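Local coordinates for protein insecticidal Delta-Endotoxin Cry8Ea1 (Bacillus Thuringiensis, PDB 3EB7) that kills insect larvae such as those of Holotrichia parallela, probably by inserting its N-terminal helical bundle into the gut-cell membrane to form pores, at residues K199-Y204 with N264-T269; P131-Y136 with L213-I218; M52-A57 with R208-L213. All coordinates share one frame; numbering follows the deposited sequence.

Contact 1. Residues K199-Y204 with N264-T269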
ATOM      1  N   LYS A 199     -17.002 -17.972   3.814  1.00 18.00           N
ATOM      2  CA  LYS A 199     -17.361 -17.283   2.595  1.00 18.12           C
ATOM      3  C   LYS A 199     -17.358 -15.797   2.878  1.00 18.25           C
ATOM      4  O   LYS A 199     -16.763 -15.023   2.125  1.00 18.51           O
ATOM      5  CB  LYS A 199     -18.745 -17.727   2.126  1.00 18.58           C
ATOM      6  CG  LYS A 199     -19.282 -17.044   0.865  1.00 20.74           C
ATOM      7  CD  LYS A 199     -20.669 -17.555   0.574  1.00 26.40           C
ATOM      8  CE  LYS A 199     -21.392 -16.702  -0.494  1.00 32.61           C
ATOM      9  NZ  LYS A 199     -21.423 -17.360  -1.822  1.00 33.81           N
ATOM     10  N   GLN A 200     -18.005 -15.394   3.974  1.00 17.97           N
ATOM     11  CA  GLN A 200     -17.952 -14.009   4.417  1.00 17.29           C
ATOM     12  C   GLN A 200     -16.519 -13.540   4.645  1.00 17.52           C
ATOM     13  O   GLN A 200     -16.176 -12.437   4.295  1.00 17.81           O
ATOM     14  CB  GLN A 200     -18.752 -13.871   5.685  1.00 17.86           C
ATOM     15  CG  GLN A 200     -20.274 -13.938   5.427  1.00 19.65           C
ATOM     16  CD  GLN A 200     -21.069 -14.073   6.701  1.00 20.60           C
ATOM     17  OE1 GLN A 200     -20.598 -14.626   7.687  1.00 23.56           O
ATOM     18  NE2 GLN A 200     -22.298 -13.587   6.679  1.00 22.87           N
ATOM     19  N   TRP A 201     -15.660 -14.386   5.220  1.00 17.43           N
ATOM     20  CA  TRP A 201     -14.272 -13.982   5.376  1.00 17.07           C
ATOM     21  C   TRP A 201     -13.608 -13.631   4.009  1.00 16.96           C
ATOM     22  O   TRP A 201     -12.936 -12.615   3.884  1.00 15.98           O
ATOM     23  CB  TRP A 201     -13.478 -15.021   6.166  1.00 15.60           C
ATOM     24  CG  TRP A 201     -12.141 -14.457   6.491  1.00 16.41           C
ATOM     25  CD1 TRP A 201     -11.782 -13.777   7.622  1.00 12.92           C
ATOM     26  CD2 TRP A 201     -10.971 -14.496   5.648  1.00 14.48           C
ATOM     27  NE1 TRP A 201     -10.468 -13.380   7.520  1.00 13.93           N
ATOM     28  CE2 TRP A 201      -9.946 -13.827   6.333  1.00 13.71           C
ATOM     29  CE3 TRP A 201     -10.702 -15.046   4.384  1.00 14.57           C
ATOM     30  CZ2 TRP A 201      -8.664 -13.683   5.803  1.00 15.94           C
ATOM     31  CZ3 TRP A 201      -9.425 -14.893   3.839  1.00 14.00           C
ATOM     32  CH2 TRP A 201      -8.423 -14.222   4.552  1.00 15.16           C
ATOM     33  N   VAL A 202     -13.815 -14.474   2.997  1.00 17.71           N
ATOM     34  CA  VAL A 202     -13.296 -14.196   1.623  1.00 17.92           C
ATOM     35  C   VAL A 202     -13.728 -12.806   1.113  1.00 18.13           C
ATOM     36  O   VAL A 202     -12.912 -12.047   0.572  1.00 19.26           O
ATOM     37  CB  VAL A 202     -13.704 -15.328   0.624  1.00 17.61           C
ATOM     38  CG1 VAL A 202     -13.259 -15.004  -0.816  1.00 18.79           C
ATOM     39  CG2 VAL A 202     -13.128 -16.635   1.063  1.00 15.53           C
ATOM     40  N   GLU A 203     -14.990 -12.464   1.342  1.00 18.24           N
ATOM     41  CA  GLU A 203     -15.562 -11.175   0.940  1.00 19.97           C
ATOM     42  C   GLU A 203     -14.944 -10.009   1.690  1.00 18.86           C
ATOM     43  O   GLU A 203     -14.576  -8.971   1.112  1.00 18.67           O
ATOM     44  CB  GLU A 203     -17.086 -11.200   1.139  1.00 19.61           C
ATOM     45  CG  GLU A 203     -17.749 -12.298   0.271  1.00 22.72           C
ATOM     46  CD  GLU A 203     -19.207 -12.632   0.653  1.00 23.44           C
ATOM     47  OE1 GLU A 203     -19.834 -13.369  -0.119  1.00 31.34           O
ATOM     48  OE2 GLU A 203     -19.732 -12.182   1.694  1.00 27.82           O
ATOM     49  N   TYR A 204     -14.806 -10.204   2.993  1.00 18.04           N
ATOM     50  CA  TYR A 204     -14.270  -9.183   3.879  1.00 17.08           C
ATOM     51  C   TYR A 204     -12.804  -8.906   3.499  1.00 16.49           C
ATOM     52  O   TYR A 204     -12.386  -7.775   3.331  1.00 16.33           O
ATOM     53  CB  TYR A 204     -14.415  -9.749   5.316  1.00 17.38           C
ATOM     54  CG  TYR A 204     -13.728  -9.003   6.423  1.00 17.89           C
ATOM     55  CD1 TYR A 204     -12.388  -9.265   6.744  1.00 17.91           C
ATOM     56  CD2 TYR A 204     -14.417  -8.030   7.152  1.00 14.54           C
ATOM     57  CE1 TYR A 204     -11.749  -8.589   7.789  1.00 17.34           C
ATOM     58  CE2 TYR A 204     -13.812  -7.357   8.182  1.00 17.75           C
ATOM     59  CZ  TYR A 204     -12.477  -7.639   8.517  1.00 20.67           C
ATOM     60  OH  TYR A 204     -11.883  -6.939   9.570  1.00 19.74           O
ATOM     61  N   ASN A 264     -13.704 -15.843  12.424  1.00 19.50           N
ATOM     62  CA  ASN A 264     -12.673 -15.504  13.415  1.00 19.41           C
ATOM     63  C   ASN A 264     -11.507 -16.463  13.357  1.00 18.89           C
ATOM     64  O   ASN A 264     -10.346 -16.041  13.534  1.00 20.31           O
ATOM     65  CB  ASN A 264     -13.202 -15.444  14.840  1.00 19.19           C
ATOM     66  CG  ASN A 264     -14.184 -14.296  15.065  1.00 23.13           C
ATOM     67  OD1 ASN A 264     -14.147 -13.267  14.386  1.00 26.29           O
ATOM     68  ND2 ASN A 264     -15.069 -14.472  16.048  1.00 24.59           N
ATOM     69  N   THR A 265     -11.781 -17.742  13.136  1.00 17.21           N
ATOM     70  CA  THR A 265     -10.687 -18.709  13.009  1.00 17.06           C
ATOM     71  C   THR A 265      -9.805 -18.382  11.781  1.00 17.18           C
ATOM     72  O   THR A 265      -8.589 -18.449  11.863  1.00 18.36           O
ATOM     73  CB  THR A 265     -11.247 -20.120  12.886  1.00 16.85           C
ATOM     74  OG1 THR A 265     -12.199 -20.357  13.942  1.00 17.69           O
ATOM     75  CG2 THR A 265     -10.159 -21.157  12.914  1.00 15.85           C
ATOM     76  N   LEU A 266     -10.418 -18.029  10.650  1.00 17.00           N
ATOM     77  CA  LEU A 266      -9.660 -17.635   9.446  1.00 17.07           C
ATOM     78  C   LEU A 266      -8.855 -16.342   9.641  1.00 17.30           C
ATOM     79  O   LEU A 266      -7.696 -16.276   9.232  1.00 17.11           O
ATOM     80  CB  LEU A 266     -10.563 -17.497   8.210  1.00 15.91           C
ATOM     81  CG  LEU A 266     -11.255 -18.788   7.753  1.00 16.81           C
ATOM     82  CD1 LEU A 266     -11.803 -18.583   6.364  1.00 13.76           C
ATOM     83  CD2 LEU A 266     -10.248 -20.025   7.765  1.00 14.04           C
ATOM     84  N   GLU A 267      -9.474 -15.334  10.238  1.00 17.32           N
ATOM     85  CA  GLU A 267      -8.800 -14.058  10.455  1.00 19.62           C
ATOM     86  C   GLU A 267      -7.568 -14.238  11.358  1.00 20.59           C
ATOM     87  O   GLU A 267      -6.512 -13.682  11.100  1.00 21.42           O
ATOM     88  CB  GLU A 267      -9.764 -13.002  11.033  1.00 19.21           C
ATOM     89  CG  GLU A 267      -9.164 -11.603  11.182  1.00 20.35           C
ATOM     90  CD  GLU A 267      -8.876 -10.861   9.829  1.00 23.20           C
ATOM     91  OE1 GLU A 267      -9.300 -11.317   8.743  1.00 25.04           O
ATOM     92  OE2 GLU A 267      -8.227  -9.787   9.858  1.00 22.74           O
ATOM     93  N   SER A 268      -7.686 -15.062  12.382  1.00 21.80           N
ATOM     94  CA  SER A 268      -6.553 -15.287  13.272  1.00 23.45           C
ATOM     95  C   SER A 268      -5.518 -16.329  12.743  1.00 23.42           C
ATOM     96  O   SER A 268      -4.406 -16.425  13.253  1.00 23.29           O
ATOM     97  CB  SER A 268      -7.066 -15.581  14.691  1.00 23.41           C
ATOM     98  OG  SER A 268      -7.189 -16.967  14.854  1.00 26.68           O
ATOM     99  N   THR A 269      -5.855 -17.051  11.674  1.00 23.75           N
ATOM    100  CA  THR A 269      -4.944 -18.045  11.099  1.00 23.31           C
ATOM    101  C   THR A 269      -4.349 -17.641   9.734  1.00 23.35           C
ATOM    102  O   THR A 269      -3.141 -17.859   9.509  1.00 23.75           O
ATOM    103  CB  THR A 269      -5.623 -19.430  10.958  1.00 24.01           C
ATOM    104  OG1 THR A 269      -6.335 -19.768  12.160  1.00 24.40           O
ATOM    105  CG2 THR A 269      -4.626 -20.491  10.651  1.00 24.18           C
TER

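Contact 2. Residues P131-Y136 with L213-I218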
ATOM      1  N   PRO A 131     -19.913   2.854  -1.238  1.00 19.73           N
ATOM      2  CA  PRO A 131     -19.821   2.495  -2.662  1.00 20.76           C
ATOM      3  C   PRO A 131     -19.144   3.583  -3.539  1.00 20.41           C
ATOM      4  O   PRO A 131     -18.606   3.261  -4.599  1.00 20.28           O
ATOM      5  CB  PRO A 131     -21.287   2.268  -3.077  1.00 20.75           C
ATOM      6  CG  PRO A 131     -22.091   2.983  -2.022  1.00 21.07           C
ATOM      7  CD  PRO A 131     -21.301   2.845  -0.754  1.00 20.09           C
ATOM      8  N   LEU A 132     -19.154   4.835  -3.075  1.00 19.89           N
ATOM      9  CA  LEU A 132     -18.512   5.948  -3.802  1.00 20.51           C
ATOM     10  C   LEU A 132     -17.085   6.270  -3.347  1.00 19.17           C
ATOM     11  O   LEU A 132     -16.509   7.242  -3.805  1.00 19.57           O
ATOM     12  CB  LEU A 132     -19.359   7.227  -3.709  1.00 19.91           C
ATOM     13  CG  LEU A 132     -20.730   7.283  -4.398  1.00 23.55           C
ATOM     14  CD1 LEU A 132     -21.552   8.428  -3.738  1.00 23.38           C
ATOM     15  CD2 LEU A 132     -20.645   7.481  -5.943  1.00 23.73           C
ATOM     16  N   LEU A 133     -16.522   5.453  -2.462  1.00 19.78           N
ATOM     17  CA  LEU A 133     -15.204   5.725  -1.838  1.00 19.83           C
ATOM     18  C   LEU A 133     -14.032   5.712  -2.809  1.00 19.75           C
ATOM     19  O   LEU A 133     -13.181   6.606  -2.749  1.00 18.72           O
ATOM     20  CB  LEU A 133     -14.913   4.717  -0.745  1.00 19.52           C
ATOM     21  CG  LEU A 133     -14.333   5.139   0.607  1.00 20.54           C
ATOM     22  CD1 LEU A 133     -13.329   4.101   1.076  1.00 19.46           C
ATOM     23  CD2 LEU A 133     -13.786   6.561   0.680  1.00 17.03           C
ATOM     24  N   SER A 134     -13.957   4.710  -3.697  1.00 20.00           N
ATOM     25  CA  SER A 134     -12.857   4.739  -4.691  1.00 21.52           C
ATOM     26  C   SER A 134     -12.944   5.938  -5.688  1.00 21.36           C
ATOM     27  O   SER A 134     -11.924   6.555  -5.981  1.00 21.18           O
ATOM     28  CB  SER A 134     -12.559   3.372  -5.350  1.00 21.30           C
ATOM     29  OG  SER A 134     -13.639   2.876  -6.118  1.00 26.76           O
ATOM     30  N   VAL A 135     -14.158   6.319  -6.129  1.00 21.32           N
ATOM     31  CA  VAL A 135     -14.346   7.594  -6.840  1.00 20.05           C
ATOM     32  C   VAL A 135     -13.816   8.754  -5.975  1.00 19.48           C
ATOM     33  O   VAL A 135     -12.995   9.577  -6.408  1.00 19.11           O
ATOM     34  CB  VAL A 135     -15.869   7.838  -7.214  1.00 20.81           C
ATOM     35  CG1 VAL A 135     -16.130   9.301  -7.642  1.00 20.30           C
ATOM     36  CG2 VAL A 135     -16.334   6.875  -8.313  1.00 19.13           C
ATOM     37  N   TYR A 136     -14.295   8.820  -4.736  1.00 19.16           N
ATOM     38  CA  TYR A 136     -13.901   9.900  -3.833  1.00 17.77           C
ATOM     39  C   TYR A 136     -12.382  10.008  -3.679  1.00 16.67           C
ATOM     40  O   TYR A 136     -11.832  11.092  -3.836  1.00 16.57           O
ATOM     41  CB  TYR A 136     -14.566   9.691  -2.484  1.00 18.04           C
ATOM     42  CG  TYR A 136     -14.233  10.760  -1.473  1.00 19.93           C
ATOM     43  CD1 TYR A 136     -15.143  11.785  -1.189  1.00 19.33           C
ATOM     44  CD2 TYR A 136     -12.996  10.747  -0.788  1.00 20.99           C
ATOM     45  CE1 TYR A 136     -14.841  12.751  -0.248  1.00 20.85           C
ATOM     46  CE2 TYR A 136     -12.674  11.727   0.143  1.00 20.70           C
ATOM     47  CZ  TYR A 136     -13.608  12.711   0.431  1.00 20.07           C
ATOM     48  OH  TYR A 136     -13.309  13.683   1.377  1.00 20.38           O
ATOM     49  N   LEU A 213      -5.510  -1.046  -1.894  1.00 19.00           N
ATOM     50  CA  LEU A 213      -4.984  -0.698  -3.209  1.00 18.92           C
ATOM     51  C   LEU A 213      -5.639   0.538  -3.828  1.00 18.49           C
ATOM     52  O   LEU A 213      -4.942   1.384  -4.348  1.00 18.02           O
ATOM     53  CB  LEU A 213      -5.135  -1.884  -4.194  1.00 18.32           C
ATOM     54  CG  LEU A 213      -4.381  -3.145  -3.862  1.00 18.71           C
ATOM     55  CD1 LEU A 213      -4.912  -4.285  -4.660  1.00 14.73           C
ATOM     56  CD2 LEU A 213      -2.869  -2.948  -4.049  1.00 14.22           C
ATOM     57  N   SER A 214      -6.969   0.627  -3.764  1.00 18.95           N
ATOM     58  CA  SER A 214      -7.739   1.684  -4.462  1.00 19.90           C
ATOM     59  C   SER A 214      -7.991   2.972  -3.679  1.00 19.98           C
ATOM     60  O   SER A 214      -8.474   3.962  -4.248  1.00 19.75           O
ATOM     61  CB  SER A 214      -9.119   1.151  -4.905  1.00 19.92           C
ATOM     62  OG  SER A 214      -8.994  -0.064  -5.638  1.00 20.70           O
ATOM     63  N   VAL A 215      -7.741   2.948  -2.374  1.00 18.81           N
ATOM     64  CA  VAL A 215      -8.144   4.055  -1.544  1.00 18.08           C
ATOM     65  C   VAL A 215      -6.982   4.402  -0.644  1.00 17.76           C
ATOM     66  O   VAL A 215      -6.413   5.456  -0.785  1.00 17.77           O
ATOM     67  CB  VAL A 215      -9.458   3.780  -0.715  1.00 17.80           C
ATOM     68  CG1 VAL A 215      -9.727   4.971   0.282  1.00 18.36           C
ATOM     69  CG2 VAL A 215     -10.646   3.641  -1.613  1.00 16.62           C
ATOM     70  N   LEU A 216      -6.632   3.500   0.264  1.00 18.35           N
ATOM     71  CA  LEU A 216      -5.550   3.726   1.215  1.00 18.94           C
ATOM     72  C   LEU A 216      -4.203   4.074   0.608  1.00 19.33           C
ATOM     73  O   LEU A 216      -3.557   5.009   1.073  1.00 18.67           O
ATOM     74  CB  LEU A 216      -5.410   2.544   2.193  1.00 18.72           C
ATOM     75  CG  LEU A 216      -6.638   2.244   3.061  1.00 17.70           C
ATOM     76  CD1 LEU A 216      -6.200   1.214   4.023  1.00 14.03           C
ATOM     77  CD2 LEU A 216      -7.239   3.528   3.798  1.00 14.97           C
ATOM     78  N   ASP A 217      -3.772   3.325  -0.408  1.00 20.54           N
ATOM     79  CA  ASP A 217      -2.433   3.537  -1.020  1.00 21.80           C
ATOM     80  C   ASP A 217      -2.284   4.929  -1.632  1.00 22.02           C
ATOM     81  O   ASP A 217      -1.242   5.566  -1.458  1.00 22.31           O
ATOM     82  CB  ASP A 217      -2.079   2.445  -2.070  1.00 22.40           C
ATOM     83  CG  ASP A 217      -1.726   1.062  -1.416  1.00 26.33           C
ATOM     84  OD1 ASP A 217      -1.624   1.016  -0.133  1.00 28.07           O
ATOM     85  OD2 ASP A 217      -1.558   0.037  -2.169  1.00 23.66           O
ATOM     86  N   ILE A 218      -3.302   5.429  -2.340  1.00 21.68           N
ATOM     87  CA  ILE A 218      -3.152   6.787  -2.904  1.00 21.75           C
ATOM     88  C   ILE A 218      -3.250   7.887  -1.814  1.00 21.34           C
ATOM     89  O   ILE A 218      -2.557   8.886  -1.853  1.00 21.25           O
ATOM     90  CB  ILE A 218      -4.113   7.098  -4.119  1.00 21.87           C
ATOM     91  CG1 ILE A 218      -3.619   8.332  -4.878  1.00 21.33           C
ATOM     92  CG2 ILE A 218      -5.562   7.298  -3.663  1.00 19.78           C
ATOM     93  CD1 ILE A 218      -2.191   8.209  -5.386  1.00 22.78           C
TER

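Contact 3. Residues M52-A57 with R208-L213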
ATOM      1  N   MET A  52     -17.177   2.843  -9.381  1.00 20.78           N
ATOM      2  CA  MET A  52     -18.440   2.649  -8.686  1.00 22.00           C
ATOM      3  C   MET A  52     -18.844   1.179  -8.710  1.00 21.80           C
ATOM      4  O   MET A  52     -19.205   0.596  -7.672  1.00 22.70           O
ATOM      5  CB  MET A  52     -19.538   3.497  -9.317  1.00 20.27           C
ATOM      6  CG  MET A  52     -19.315   4.967  -9.209  1.00 20.74           C
ATOM      7  SD  MET A  52     -20.776   5.862  -9.863  1.00 25.60           S
ATOM      8  CE  MET A  52     -20.143   7.552  -9.841  1.00 22.05           C
ATOM      9  N   GLU A  53     -18.772   0.577  -9.888  1.00 21.21           N
ATOM     10  CA  GLU A  53     -19.071  -0.843 -10.045  1.00 22.09           C
ATOM     11  C   GLU A  53     -18.210  -1.730  -9.142  1.00 21.07           C
ATOM     12  O   GLU A  53     -18.696  -2.713  -8.553  1.00 21.56           O
ATOM     13  CB  GLU A  53     -18.945  -1.264 -11.514  1.00 21.10           C
ATOM     14  CG  GLU A  53     -19.947  -0.553 -12.434  1.00 22.66           C
ATOM     15  CD  GLU A  53     -19.857  -1.009 -13.909  1.00 24.75           C
ATOM     16  OE1 GLU A  53     -19.044  -1.893 -14.253  1.00 28.08           O
ATOM     17  OE2 GLU A  53     -20.606  -0.476 -14.754  1.00 30.63           O
ATOM     18  N   GLN A  54     -16.937  -1.388  -9.036  1.00 20.82           N
ATOM     19  CA  GLN A  54     -16.031  -2.087  -8.118  1.00 20.67           C
ATOM     20  C   GLN A  54     -16.580  -2.175  -6.684  1.00 19.85           C
ATOM     21  O   GLN A  54     -16.778  -3.245  -6.152  1.00 18.60           O
ATOM     22  CB  GLN A  54     -14.654  -1.391  -8.103  1.00 20.92           C
ATOM     23  CG  GLN A  54     -13.713  -2.005  -7.117  1.00 22.74           C
ATOM     24  CD  GLN A  54     -12.512  -1.122  -6.804  1.00 24.09           C
ATOM     25  OE1 GLN A  54     -11.447  -1.635  -6.446  1.00 23.45           O
ATOM     26  NE2 GLN A  54     -12.669   0.193  -6.945  1.00 19.35           N
ATOM     27  N   VAL A  55     -16.821  -1.031  -6.057  1.00 20.31           N
ATOM     28  CA  VAL A  55     -17.152  -1.034  -4.639  1.00 20.13           C
ATOM     29  C   VAL A  55     -18.583  -1.559  -4.454  1.00 21.09           C
ATOM     30  O   VAL A  55     -18.852  -2.233  -3.492  1.00 21.41           O
ATOM     31  CB  VAL A  55     -16.841   0.341  -3.993  1.00 19.70           C
ATOM     32  CG1 VAL A  55     -16.971   0.299  -2.451  1.00 19.00           C
ATOM     33  CG2 VAL A  55     -15.391   0.756  -4.364  1.00 19.10           C
ATOM     34  N   GLU A  56     -19.485  -1.281  -5.400  1.00 21.45           N
ATOM     35  CA  GLU A  56     -20.834  -1.884  -5.388  1.00 22.77           C
ATOM     36  C   GLU A  56     -20.780  -3.412  -5.401  1.00 21.55           C
ATOM     37  O   GLU A  56     -21.519  -4.072  -4.667  1.00 22.17           O
ATOM     38  CB  GLU A  56     -21.714  -1.356  -6.537  1.00 21.77           C
ATOM     39  CG  GLU A  56     -22.152   0.140  -6.428  1.00 23.83           C
ATOM     40  CD  GLU A  56     -22.904   0.600  -7.717  1.00 26.43           C
ATOM     41  OE1 GLU A  56     -24.138   0.869  -7.672  1.00 27.73           O
ATOM     42  OE2 GLU A  56     -22.259   0.649  -8.808  1.00 32.77           O
ATOM     43  N   ALA A  57     -19.922  -3.978  -6.247  1.00 21.51           N
ATOM     44  CA  ALA A  57     -19.680  -5.427  -6.235  1.00 21.32           C
ATOM     45  C   ALA A  57     -19.065  -5.938  -4.887  1.00 21.40           C
ATOM     46  O   ALA A  57     -19.421  -6.995  -4.429  1.00 21.64           O
ATOM     47  CB  ALA A  57     -18.814  -5.855  -7.452  1.00 19.89           C
ATOM     48  N   ARG A 208     -10.921  -5.487   1.985  1.00 15.27           N
ATOM     49  CA  ARG A 208      -9.663  -5.100   2.569  1.00 15.83           C
ATOM     50  C   ARG A 208      -8.517  -4.958   1.571  1.00 16.33           C
ATOM     51  O   ARG A 208      -7.854  -3.915   1.530  1.00 16.22           O
ATOM     52  CB  ARG A 208      -9.237  -6.098   3.656  1.00 15.55           C
ATOM     53  CG  ARG A 208      -7.867  -5.747   4.223  1.00 15.44           C
ATOM     54  CD  ARG A 208      -7.463  -6.485   5.518  1.00 15.77           C
ATOM     55  NE  ARG A 208      -7.824  -7.905   5.518  1.00 15.87           N
ATOM     56  CZ  ARG A 208      -8.088  -8.614   6.616  1.00 13.96           C
ATOM     57  NH1 ARG A 208      -8.018  -8.073   7.832  1.00 10.56           N
ATOM     58  NH2 ARG A 208      -8.414  -9.888   6.500  1.00 15.88           N
ATOM     59  N   ARG A 209      -8.249  -6.007   0.795  1.00 16.52           N
ATOM     60  CA  ARG A 209      -7.176  -5.896  -0.212  1.00 16.76           C
ATOM     61  C   ARG A 209      -7.480  -4.815  -1.288  1.00 16.71           C
ATOM     62  O   ARG A 209      -6.660  -3.926  -1.557  1.00 16.76           O
ATOM     63  CB  ARG A 209      -6.867  -7.260  -0.866  1.00 17.19           C
ATOM     64  CG  ARG A 209      -5.865  -7.153  -2.074  1.00 16.78           C
ATOM     65  CD  ARG A 209      -5.690  -8.448  -2.835  1.00 15.39           C
ATOM     66  NE  ARG A 209      -6.857  -8.807  -3.647  1.00 15.04           N
ATOM     67  CZ  ARG A 209      -7.786  -9.707  -3.289  1.00 15.62           C
ATOM     68  NH1 ARG A 209      -7.712 -10.369  -2.126  1.00  8.52           N
ATOM     69  NH2 ARG A 209      -8.798  -9.968  -4.112  1.00 16.47           N
ATOM     70  N   GLU A 210      -8.649  -4.889  -1.901  1.00 16.90           N
ATOM     71  CA  GLU A 210      -8.951  -3.998  -3.009  1.00 18.58           C
ATOM     72  C   GLU A 210      -8.957  -2.544  -2.613  1.00 18.17           C
ATOM     73  O   GLU A 210      -8.482  -1.725  -3.370  1.00 18.33           O
ATOM     74  CB  GLU A 210     -10.283  -4.369  -3.674  1.00 18.11           C
ATOM     75  CG  GLU A 210     -10.181  -5.650  -4.516  1.00 19.68           C
ATOM     76  CD  GLU A 210     -11.351  -5.793  -5.523  1.00 21.61           C
ATOM     77  OE1 GLU A 210     -12.022  -4.756  -5.877  1.00 23.19           O
ATOM     78  OE2 GLU A 210     -11.568  -6.948  -5.963  1.00 24.27           O
ATOM     79  N   MET A 211      -9.502  -2.234  -1.437  1.00 18.47           N
ATOM     80  CA  MET A 211      -9.588  -0.843  -0.980  1.00 19.60           C
ATOM     81  C   MET A 211      -8.312  -0.295  -0.376  1.00 19.03           C
ATOM     82  O   MET A 211      -8.116   0.903  -0.348  1.00 19.17           O
ATOM     83  CB  MET A 211     -10.773  -0.637  -0.012  1.00 20.88           C
ATOM     84  CG  MET A 211     -12.138  -1.008  -0.625  1.00 22.63           C
ATOM     85  SD  MET A 211     -12.465  -0.160  -2.203  1.00 24.44           S
ATOM     86  CE  MET A 211     -13.137   1.371  -1.545  1.00 24.12           C
ATOM     87  N   THR A 212      -7.441  -1.163   0.117  1.00 18.84           N
ATOM     88  CA  THR A 212      -6.103  -0.745   0.454  1.00 18.68           C
ATOM     89  C   THR A 212      -5.429  -0.240  -0.823  1.00 19.30           C
ATOM     90  O   THR A 212      -4.834   0.840  -0.819  1.00 19.09           O
ATOM     91  CB  THR A 212      -5.299  -1.917   1.000  1.00 19.36           C
ATOM     92  OG1 THR A 212      -5.968  -2.449   2.152  1.00 20.74           O
ATOM     93  CG2 THR A 212      -3.843  -1.482   1.379  1.00 17.91           C
ATOM     94  N   LEU A 213      -5.510  -1.046  -1.894  1.00 19.00           N
ATOM     95  CA  LEU A 213      -4.984  -0.698  -3.209  1.00 18.92           C
ATOM     96  C   LEU A 213      -5.639   0.538  -3.828  1.00 18.49           C
ATOM     97  O   LEU A 213      -4.942   1.384  -4.348  1.00 18.02           O
ATOM     98  CB  LEU A 213      -5.135  -1.884  -4.194  1.00 18.32           C
ATOM     99  CG  LEU A 213      -4.381  -3.145  -3.862  1.00 18.71           C
ATOM    100  CD1 LEU A 213      -4.912  -4.285  -4.660  1.00 14.73           C
ATOM    101  CD2 LEU A 213      -2.869  -2.948  -4.049  1.00 14.22           C
TER

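Contact 1. Residues K199-Y204 with N264-T269
The indole N-H of W201 bonds to OE1 of E267, with NE1 and OE1 2.7 Å apart and an N-H...O angle of 150°. The other carboxylate oxygen, OE2, makes a salt bridge with R208, one helical turn beyond Y204. The bond to W201 uses the anti lone pair of OE1, the one facing away from OE2, so the syn side of the carboxylate is not what the tryptophan engages. E267 starts out along the flank of its helix, and a bend at chi2 (69°) brings the carboxylate back to the nitrogen edge of the indole. OE1 lies somewhat tilted from the ring plane there. The arginine probably favours the ionised form of the glutamate, which gives the buried indole nitrogen an acceptor. Y204 approaches the same oxygen obliquely, its CE1 3.8 Å from E267 OE1, with ring and carboxylate planes almost perpendicular.

L266 packs over one face of the indole. Its CB sits 3.8 Å from the centroid of the five-membered ring of W201, almost straight above it, in a CH-pi contact, while its CD1 rests 3.9 Å from W201 CB. The tryptophan is thus held twice, by a directional bond at its edge and by an aliphatic cover on its face.

Here the start of helix 198-220, in the helical bundle, meets the short helix 263-270 of the following beta-rich domain. The two segments cross at 47° with their axes 9.7 Å apart. F263 meets the rings of both W201 and Y204 edge-to-face, and L266 packs on I422 of strand 414-422.

Contact 2. Residues P131-Y136 with L213-I218
L133 and V215 supply the apolar part of this contact. The leucine points CD1 into the fork of the valine, 3.8 Å from V215 CG1 and equally 3.8 Å from CG2, and the two side chains cross at about a right angle. V215 offers both branches at once because CG1 lies anti to its backbone N (chi1 173°) and CG2 beside that nitrogen. L133 leaves its backbone along the flank of the helix, and its far end swings in toward V215; its chi1 of -136° is well away from a staggered value.

A second kind of touch involves the small residues, through CA and CB atoms. V215 CG2 packs 3.9 Å from S134 CA, and the two serines meet through their methylenes, S134 CB to S214 CB at 4.1 Å. With little side chain to separate them, the backbones come close: the CA atoms of S134 and V215 are 5.7 Å apart. The approach falls where helix 198-220 widens into a pi-type turn at 213-216.

Polar bonding runs along or outside the contact, since no hydrogen bond crosses between the segments. S214 OG bonds instead to the carbonyl oxygen of E210, one turn back in its own helix. On the other side, helix 133-153 is just beginning: L132 occupies the N-cap position, and Y136 N bonds to L132 O at 2.9 Å in the first turn. H181 and W185 of helix 161-191 touch L133, and C182 touches V215, enclosing the apolar pair.

All four touching residues are buried, and the attraction between them is van der Waals contact alone. Between these two segments shape, not bonding, probably sets the fit, and the small serines are consistent with the close backbones.

Contact 3. Residues M52-A57 with R208-L213
V55 and M211 mark the nearest backbone approach, their CA atoms 8.4 Å apart, a spacing that side chains must fill. Both segments are helical throughout and belong to longer helices, 47-59 and 198-220.

M211 bridges to V55. It leaves along the flank of its helix, then bends at chi2 (-54°) and again at chi3, which turns the thioether toward the valine. Its methyl CE comes 3.7 Å from V55 CG2 and its SD 3.8 Å from the same methyl, so the end of the methionine lies crosswise against one branch of V55.

Beside this apolar pair, Q54 and E210 reach toward each other with extended chains and run antiparallel past each other. Their amide and carboxylate planes are nearly parallel, 26° apart. E210 OE1 lies 3.5 Å from Q54 CG, and 3.2 Å from the atom modelled as Q54 OE1; the amide is probably turned over in the model, so which end faces the carboxylate is doubtful.

Other helices of the bundle close round the contact. Helix 2-20 brings A6 and V7 against Q54, helix 161-191 sets Y186 against M211, and helix 133-153 places S134 on V55 and L133 on M211, so that helix 47-59 meets helix 198-220 deep among its neighbours.

How the contacts relate
All three contacts draw on helix 198-220, at successive positions along it, contacts 2 and 3 overlapping at L213. Those two are buried within the helical bundle, their centres 7 Å apart. Contact 2 is mostly van der Waals, while contact 3 pairs an apolar touch with the polar Q54 and E210; neither has a clear hydrogen bond across it. Contact 1, about 17 Å from contact 3 between centres, is only partly buried and ties the bundle to the next domain, and there a directional hydrogen bond and an aromatic ring do the work. The R208-E267 salt bridge links contacts 1 and 3 directly, whereas contacts 1 and 2 do not touch.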